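PDB 3IK2: endoglucanase A from Clostridium acetobutylicum, which probably hydrolyses internal beta-1,4-glucosidic bonds of cellulose and related glucans, as an endoglucanase of glycoside hydrolase family 44. Local coordinates for residues T43-E48 with N64-L69; D51-A54 with K59-S62; D112-L117 with S125-K130. All coordinates share one frame; numbering follows the deposited sequence.

All three contacts lie in the long loops that follow strands 34-37 and 99-103 of the TIM-like barrel. Contacts 1 and 2 are buried, whereas contact 3 is only partly covered and lies farther from the centre of the chain. Chemistry follows place: contact 1 is apolar packing of two aromatic rings, with calcium bound at one end of segment 43-48, contact 2 pairs the strands of a short hairpin, and contact 3 relies on a lysine, a serine, an aspartate and two waters. Strand 61-63 lies between 52-53 and 115-116 in one sheet, which contact 3 joins, through 115-116, to the sheet holding 128-132. Helix 65-69 of contact 1 directly follows strand 61-63.

Contact 1: residues T43-E48 with N64-L69; sequences TGYNWE and NYWLTL. With CA (calcium ion), chain C.
Tyr-45 and Trp-66 make the whole of this contact, and it is apolar. The closest atoms are CD1 of Tyr-45 and CE3 of Trp-66, 3.6 Å apart, and CD1 comes at the edge of the indole, near its plane. The ring planes are inclined at 51°, with 5.5 Å between the centroids of the phenol and the six-membered indole ring, so the pair is neither a stack nor an edge-to-face arrangement. The first torsion of Tyr-45, with CG anti to the backbone N (chi1 171°), carries CG and CD1 to the CE3/CZ3 edge of the indole. CB of Tyr-45 adds to the packing, 4.0 Å from CZ3 of Trp-66. Further ring contacts continue it: Tyr-45 stacks on Tyr-84 of helix 82-93, and Trp-66 meets Tyr-70 edge-to-face.

Hydrogen bonds hold each segment separately. The hydroxyl of Tyr-45 is bonded to OD1 of Asn-50, and OD1 of Asn-46 accepts a weak bond from the backbone N of Glu-48. In helix 65-69 the carbonyl O of Tyr-65 takes two donors, OG1 of Thr-68 at 3.1 Å and the backbone N of Leu-69.

Metal binding comes from the far end of segment 43-48. Both carboxylate oxygens of Glu-48 grip the calcium ion, OE2 at 2.5 Å, on a side chain extended beyond CG. Two waters and atoms of Asp-144, Asp-147 and Ser-149 complete this calcium site, set among the loops that decorate the TIM-like barrel.

Contact 2: residues D51-A54 with K59-S62; sequences DSNA and KNES
Asn-53 faces Ser-62 across a short beta hairpin of strands 52-53 and 61-63, the two residues forming a non-hydrogen-bonded pair of the antiparallel strands with their CA atoms 4.3 Å apart. Their side chains lie on the same face of the sheet, and that of Asn-53 bridges to the partner strand.

Its CB, in Asn-53, sits 3.8 Å from OG of Ser-62 and equally close to the carbonyl O of Glu-61. CG, anti to the backbone N (chi1 -168°), follows the partner chain past Glu-61 O and brings the amide beside the backbone of Asn-60. There OD1 of Asn-53 packs against C of Asn-60 at 3.4 Å, while its hydrogen bond comes from the backbone N of Gly-55, just beyond its own strand. ND2 turns to the other strand and spends its hydrogens on two acceptors. The stronger bond runs from ND2 of Asn-53 to OG of Ser-62, at 2.7 Å and 161°, with the hydroxyl oxygen close to the amide plane; the second, to the carbonyl O of Asn-60, is weak and bent (142°). The bonds at both ends of the amide should restrain its rotation, and they satisfy the buried polar group.

Backbone atoms close the hairpin around it. Ser-62 CA approaches the carbonyl O of Ser-52 in a CA-H...O contact, and Asn-53 CA does likewise with Glu-61 O. Strand 115-116 borders the far edge of 61-63 through a backbone bond between Ser-62 and Gly-115. Glu-61 O also accepts a bond from the backbone N of Ala-54 at 2.9 Å.

Contact 3: residues D112-L117 with S125-K130; sequences DQSGPL and SSKWKK
NZ of Lys-127 donates to OG of Ser-114 at 2.9 Å, the one direct hydrogen bond between segments 112-117 and 125-130. The same hydroxyl of Ser-114 donates to OD1 of Asp-112, 2.6 Å from OG, and so links the lysine to a carboxylate with which it forms no salt bridge: OD2 of Asp-112 remains 4.2 Å from NZ of Lys-127. The opposite charges should still attract, and bends at chi2 and chi4 bring the ammonium group round to the serine.

OD1 of Asp-112 is heavily used. Besides the hydroxyl it accepts a bond from the backbone N of Ser-114 at 3.0 Å, which makes residues 112 to 114 an Asx turn; both donors reach it from one face of the carboxylate, above its plane. Water 3 gives it a third bond and donates also to the carbonyl O of Lys-127. OD2 has its own bridge: water 4 lies 2.7 Å from the carbonyl O of Ser-126 and donates to it and to OD2. Two solvent molecules therefore tie the aspartate to the backbone of the opposing segment.

That segment begins with a type I beta turn from Ser-125 to Trp-128, leading into strand 128-132, whereas the Asx turn leads into strand 115-116 at the edge of the sheet shared with the 52-63 hairpin. The beta turn is closed by Trp-128 N bonding to Ser-125 O at 3.1 Å. OG of Ser-125 takes a weak bond from Lys-127 N and is also hydrogen-bonded to Asp-121 O.

Leu-117 supplies the apolar side: CD1 lies 3.8 Å from CG of Lys-127, the two side chains running past each other in opposite directions, and CD2 packs against CZ2 of Trp-128.

Contact 1: residues T43-E48 with N64-L69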
# COMPACT_ATOMS: atom_id res chain seq x y z
N THR A 43 0.38 0.13 -17.00
CA THR A 43 -0.15 -0.93 -17.89
C THR A 43 0.43 -0.85 -19.30
O THR A 43 0.80 -1.87 -19.91
CB THR A 43 -1.68 -0.89 -17.95
OG1 THR A 43 -2.21 -1.08 -16.64
CG2 THR A 43 -2.23 -1.97 -18.90
N GLY A 44 0.50 0.38 -19.82
CA GLY A 44 1.00 0.59 -21.16
C GLY A 44 2.36 1.24 -21.25
O GLY A 44 2.75 1.74 -22.33
N TYR A 45 3.09 1.25 -20.12
CA TYR A 45 4.50 1.66 -20.10
C TYR A 45 5.41 0.72 -20.90
O TYR A 45 5.46 -0.50 -20.66
CB TYR A 45 5.04 1.80 -18.66
CG TYR A 45 6.54 2.01 -18.58
CD1 TYR A 45 7.11 3.26 -18.82
CD2 TYR A 45 7.38 0.94 -18.29
CE1 TYR A 45 8.49 3.43 -18.76
CE2 TYR A 45 8.77 1.11 -18.20
CZ TYR A 45 9.31 2.35 -18.44
OH TYR A 45 10.69 2.51 -18.39
N ASN A 46 6.16 1.34 -21.80
CA ASN A 46 7.08 0.68 -22.68
C ASN A 46 8.49 0.88 -22.16
O ASN A 46 8.97 2.01 -22.16
CB ASN A 46 6.91 1.32 -24.07
CG ASN A 46 7.78 0.68 -25.13
OD1 ASN A 46 8.83 0.11 -24.85
ND2 ASN A 46 7.32 0.75 -26.38
N TRP A 47 9.16 -0.21 -21.74
CA TRP A 47 10.47 -0.09 -21.06
C TRP A 47 11.60 0.26 -22.00
O TRP A 47 12.63 0.82 -21.60
CB TRP A 47 10.78 -1.35 -20.23
CG TRP A 47 11.30 -2.55 -21.01
CD1 TRP A 47 10.56 -3.47 -21.73
CD2 TRP A 47 12.67 -2.92 -21.16
NE1 TRP A 47 11.41 -4.41 -22.28
CE2 TRP A 47 12.70 -4.09 -21.96
CE3 TRP A 47 13.87 -2.40 -20.67
CZ2 TRP A 47 13.90 -4.72 -22.28
CZ3 TRP A 47 15.06 -3.03 -21.00
CH2 TRP A 47 15.07 -4.18 -21.79
N GLU A 48 11.40 -0.10 -23.27
CA GLU A 48 12.36 0.19 -24.33
C GLU A 48 12.53 1.68 -24.63
O GLU A 48 13.64 2.12 -24.91
CB GLU A 48 11.98 -0.57 -25.60
CG GLU A 48 11.90 -2.11 -25.38
CD GLU A 48 11.61 -2.83 -26.67
OE1 GLU A 48 11.23 -2.13 -27.66
OE2 GLU A 48 11.82 -4.08 -26.71
N ASN A 64 5.33 11.43 -22.84
CA ASN A 64 6.54 11.25 -22.05
C ASN A 64 6.27 11.47 -20.54
O ASN A 64 7.19 11.77 -19.80
CB ASN A 64 7.61 12.26 -22.51
CG ASN A 64 7.21 13.73 -22.19
OD1 ASN A 64 6.13 14.00 -21.68
ND2 ASN A 64 8.11 14.65 -22.49
N TYR A 65 5.03 11.29 -20.11
CA TYR A 65 4.62 11.62 -18.73
C TYR A 65 5.52 10.97 -17.66
O TYR A 65 5.95 11.62 -16.70
CB TYR A 65 3.14 11.23 -18.51
CG TYR A 65 2.67 11.44 -17.08
CD1 TYR A 65 2.36 12.71 -16.60
CD2 TYR A 65 2.52 10.34 -16.20
CE1 TYR A 65 1.92 12.90 -15.27
CE2 TYR A 65 2.10 10.51 -14.89
CZ TYR A 65 1.81 11.79 -14.42
OH TYR A 65 1.38 11.97 -13.12
N TRP A 66 5.80 9.68 -17.82
CA TRP A 66 6.63 9.01 -16.83
C TRP A 66 8.11 9.49 -16.83
O TRP A 66 8.72 9.57 -15.76
CB TRP A 66 6.44 7.47 -16.85
CG TRP A 66 5.50 7.00 -15.75
CD1 TRP A 66 4.66 7.79 -15.00
CD2 TRP A 66 5.28 5.64 -15.29
NE1 TRP A 66 3.95 7.03 -14.11
CE2 TRP A 66 4.30 5.71 -14.26
CE3 TRP A 66 5.80 4.39 -15.65
CZ2 TRP A 66 3.83 4.55 -13.57
CZ3 TRP A 66 5.33 3.23 -14.96
CH2 TRP A 66 4.35 3.33 -13.94
N LEU A 67 8.64 9.83 -18.00
CA LEU A 67 9.96 10.50 -18.08
C LEU A 67 10.04 11.79 -17.25
O LEU A 67 11.01 12.00 -16.55
CB LEU A 67 10.37 10.77 -19.54
CG LEU A 67 10.74 9.53 -20.37
CD1 LEU A 67 10.74 9.85 -21.86
CD2 LEU A 67 12.10 9.01 -19.98
N THR A 68 9.01 12.63 -17.32
CA THR A 68 9.00 13.88 -16.55
C THR A 68 8.73 13.68 -15.06
O THR A 68 9.44 14.23 -14.23
CB THR A 68 8.07 14.99 -17.19
OG1 THR A 68 6.68 14.61 -17.09
CG2 THR A 68 8.43 15.20 -18.66
N LEU A 69 7.72 12.87 -14.72
CA LEU A 69 7.36 12.54 -13.36
C LEU A 69 8.54 11.98 -12.54
O LEU A 69 8.69 12.30 -11.35
CB LEU A 69 6.15 11.57 -13.32
CG LEU A 69 5.55 11.27 -11.94
CD1 LEU A 69 4.97 12.54 -11.30
CD2 LEU A 69 4.51 10.12 -11.94
CA CA C . 11.13 -4.20 -29.16
O HOH W 1 9.67 -2.55 -30.14
O HOH W 2 12.19 -6.27 -29.02

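Contact 2: residues D51-A54 with K59-S62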
# COMPACT_ATOMS: atom_id res chain seq x y z
N ASP A 51 7.89 5.53 -23.22
CA ASP A 51 6.55 5.97 -23.57
C ASP A 51 5.49 5.27 -22.73
O ASP A 51 5.66 4.12 -22.29
CB ASP A 51 6.26 5.74 -25.07
CG ASP A 51 7.20 6.54 -25.97
OD1 ASP A 51 7.87 7.45 -25.45
OD2 ASP A 51 7.26 6.26 -27.18
N SER A 52 4.39 5.97 -22.51
CA SER A 52 3.28 5.37 -21.79
C SER A 52 1.98 6.04 -22.24
O SER A 52 2.00 7.06 -22.96
CB SER A 52 3.50 5.42 -20.26
OG SER A 52 3.57 6.76 -19.75
N ASN A 53 0.85 5.48 -21.83
CA ASN A 53 -0.44 5.99 -22.18
C ASN A 53 -1.32 6.18 -20.93
O ASN A 53 -1.43 5.27 -20.08
CB ASN A 53 -1.09 5.09 -23.25
CG ASN A 53 -2.33 5.71 -23.90
OD1 ASN A 53 -3.40 5.74 -23.31
ND2 ASN A 53 -2.19 6.16 -25.15
N ALA A 54 -1.93 7.36 -20.83
CA ALA A 54 -2.78 7.73 -19.69
C ALA A 54 -4.06 6.90 -19.59
O ALA A 54 -4.66 6.83 -18.51
CB ALA A 54 -3.13 9.24 -19.72
N LYS A 59 -7.37 11.21 -21.66
CA LYS A 59 -7.60 11.33 -23.11
C LYS A 59 -6.87 10.31 -23.96
O LYS A 59 -6.60 10.57 -25.15
CB LYS A 59 -7.27 12.73 -23.62
CG LYS A 59 -8.22 13.78 -23.11
CD LYS A 59 -7.54 14.75 -22.20
CE LYS A 59 -8.51 15.89 -21.81
NZ LYS A 59 -8.15 16.31 -20.44
N ASN A 60 -6.60 9.14 -23.37
CA ASN A 60 -5.88 8.07 -24.04
C ASN A 60 -4.60 8.64 -24.61
O ASN A 60 -4.24 8.31 -25.73
CB ASN A 60 -6.73 7.49 -25.15
CG ASN A 60 -7.82 6.60 -24.63
OD1 ASN A 60 -7.63 5.86 -23.68
ND2 ASN A 60 -8.99 6.64 -25.28
N GLU A 61 -3.94 9.51 -23.85
CA GLU A 61 -2.75 10.22 -24.35
C GLU A 61 -1.45 9.41 -24.21
O GLU A 61 -1.10 8.93 -23.11
CB GLU A 61 -2.62 11.57 -23.66
CG GLU A 61 -1.47 12.42 -24.18
CD GLU A 61 -1.39 13.73 -23.46
OE1 GLU A 61 -2.17 14.62 -23.82
OE2 GLU A 61 -0.57 13.86 -22.51
N SER A 62 -0.76 9.29 -25.34
CA SER A 62 0.56 8.67 -25.40
C SER A 62 1.61 9.77 -25.36
O SER A 62 1.59 10.70 -26.18
CB SER A 62 0.72 7.84 -26.66
OG SER A 62 0.10 6.59 -26.50

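Contact 3: residues D112-L117 with S125-K130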
# COMPACT_ATOMS: atom_id res chain seq x y z
N ASP A 112 4.64 5.24 -29.14
CA ASP A 112 5.11 6.61 -29.44
C ASP A 112 4.66 7.64 -28.40
O ASP A 112 4.20 7.28 -27.31
CB ASP A 112 4.75 7.05 -30.88
CG ASP A 112 3.22 6.99 -31.18
OD1 ASP A 112 2.39 7.41 -30.35
OD2 ASP A 112 2.87 6.53 -32.30
N GLN A 113 4.84 8.92 -28.72
CA GLN A 113 4.37 10.02 -27.89
C GLN A 113 3.48 10.91 -28.72
O GLN A 113 3.62 12.13 -28.65
CB GLN A 113 5.53 10.84 -27.35
CG GLN A 113 6.41 10.08 -26.38
CD GLN A 113 7.62 10.89 -25.91
OE1 GLN A 113 7.67 12.12 -26.08
NE2 GLN A 113 8.57 10.20 -25.27
N SER A 114 2.56 10.32 -29.48
CA SER A 114 1.74 11.08 -30.44
C SER A 114 0.55 11.79 -29.82
O SER A 114 -0.22 12.38 -30.55
CB SER A 114 1.31 10.23 -31.64
OG SER A 114 0.63 9.05 -31.24
N GLY A 115 0.40 11.75 -28.50
CA GLY A 115 -0.65 12.51 -27.83
C GLY A 115 -1.97 11.76 -27.69
O GLY A 115 -1.98 10.53 -27.67
N PRO A 116 -3.10 12.49 -27.60
CA PRO A 116 -4.40 11.81 -27.46
C PRO A 116 -4.67 10.86 -28.62
O PRO A 116 -4.53 11.26 -29.77
CB PRO A 116 -5.42 12.95 -27.43
CG PRO A 116 -4.66 14.16 -27.04
CD PRO A 116 -3.26 13.96 -27.60
N LEU A 117 -4.99 9.60 -28.32
CA LEU A 117 -5.27 8.60 -29.35
C LEU A 117 -6.75 8.56 -29.68
O LEU A 117 -7.61 8.89 -28.83
CB LEU A 117 -4.77 7.23 -28.90
CG LEU A 117 -3.32 6.77 -29.17
CD1 LEU A 117 -2.32 7.84 -29.67
CD2 LEU A 117 -2.75 6.06 -28.03
N SER A 125 -2.15 -1.90 -33.50
CA SER A 125 -2.01 -0.80 -34.46
C SER A 125 -0.59 -0.23 -34.32
O SER A 125 0.15 -0.64 -33.43
CB SER A 125 -3.06 0.30 -34.23
OG SER A 125 -2.72 1.13 -33.12
N SER A 126 -0.22 0.69 -35.21
CA SER A 126 1.12 1.28 -35.23
C SER A 126 1.42 2.07 -33.94
O SER A 126 2.58 2.47 -33.70
CB SER A 126 1.27 2.20 -36.44
OG SER A 126 0.41 3.31 -36.33
N LYS A 127 0.38 2.28 -33.15
CA LYS A 127 0.44 3.05 -31.91
C LYS A 127 0.88 2.21 -30.69
O LYS A 127 1.17 2.75 -29.62
CB LYS A 127 -0.93 3.67 -31.62
CG LYS A 127 -1.07 5.13 -32.05
CD LYS A 127 -1.27 5.25 -33.53
CE LYS A 127 -0.80 6.59 -34.05
NZ LYS A 127 -1.09 7.74 -33.17
N TRP A 128 0.95 0.89 -30.89
CA TRP A 128 1.16 -0.09 -29.84
C TRP A 128 2.23 -1.13 -30.20
O TRP A 128 2.34 -1.60 -31.35
CB TRP A 128 -0.16 -0.80 -29.56
CG TRP A 128 -1.24 0.17 -29.10
CD1 TRP A 128 -2.28 0.66 -29.84
CD2 TRP A 128 -1.33 0.81 -27.82
NE1 TRP A 128 -3.01 1.57 -29.10
CE2 TRP A 128 -2.47 1.67 -27.85
CE3 TRP A 128 -0.57 0.75 -26.65
CZ2 TRP A 128 -2.87 2.45 -26.75
CZ3 TRP A 128 -0.96 1.57 -25.54
CH2 TRP A 128 -2.10 2.39 -25.61
N LYS A 129 3.04 -1.46 -29.20
CA LYS A 129 3.92 -2.63 -29.26
C LYS A 129 3.27 -3.76 -28.45
O LYS A 129 2.68 -3.52 -27.40
CB LYS A 129 5.30 -2.30 -28.68
CG LYS A 129 6.04 -1.18 -29.41
CD LYS A 129 6.44 -1.54 -30.87
CE LYS A 129 7.15 -0.36 -31.57
NZ LYS A 129 7.57 -0.62 -33.00
N LYS A 130 3.35 -4.98 -28.97
CA LYS A 130 2.87 -6.17 -28.28
C LYS A 130 3.78 -6.56 -27.10
O LYS A 130 5.00 -6.70 -27.29
CB LYS A 130 2.93 -7.35 -29.25
CG LYS A 130 1.67 -7.94 -29.75
CD LYS A 130 0.84 -8.55 -28.63
CE LYS A 130 0.05 -9.78 -29.08
NZ LYS A 130 0.55 -10.98 -28.35
O HOH W 3 1.35 5.34 -28.54
O HOH W 4 3.88 4.80 -33.82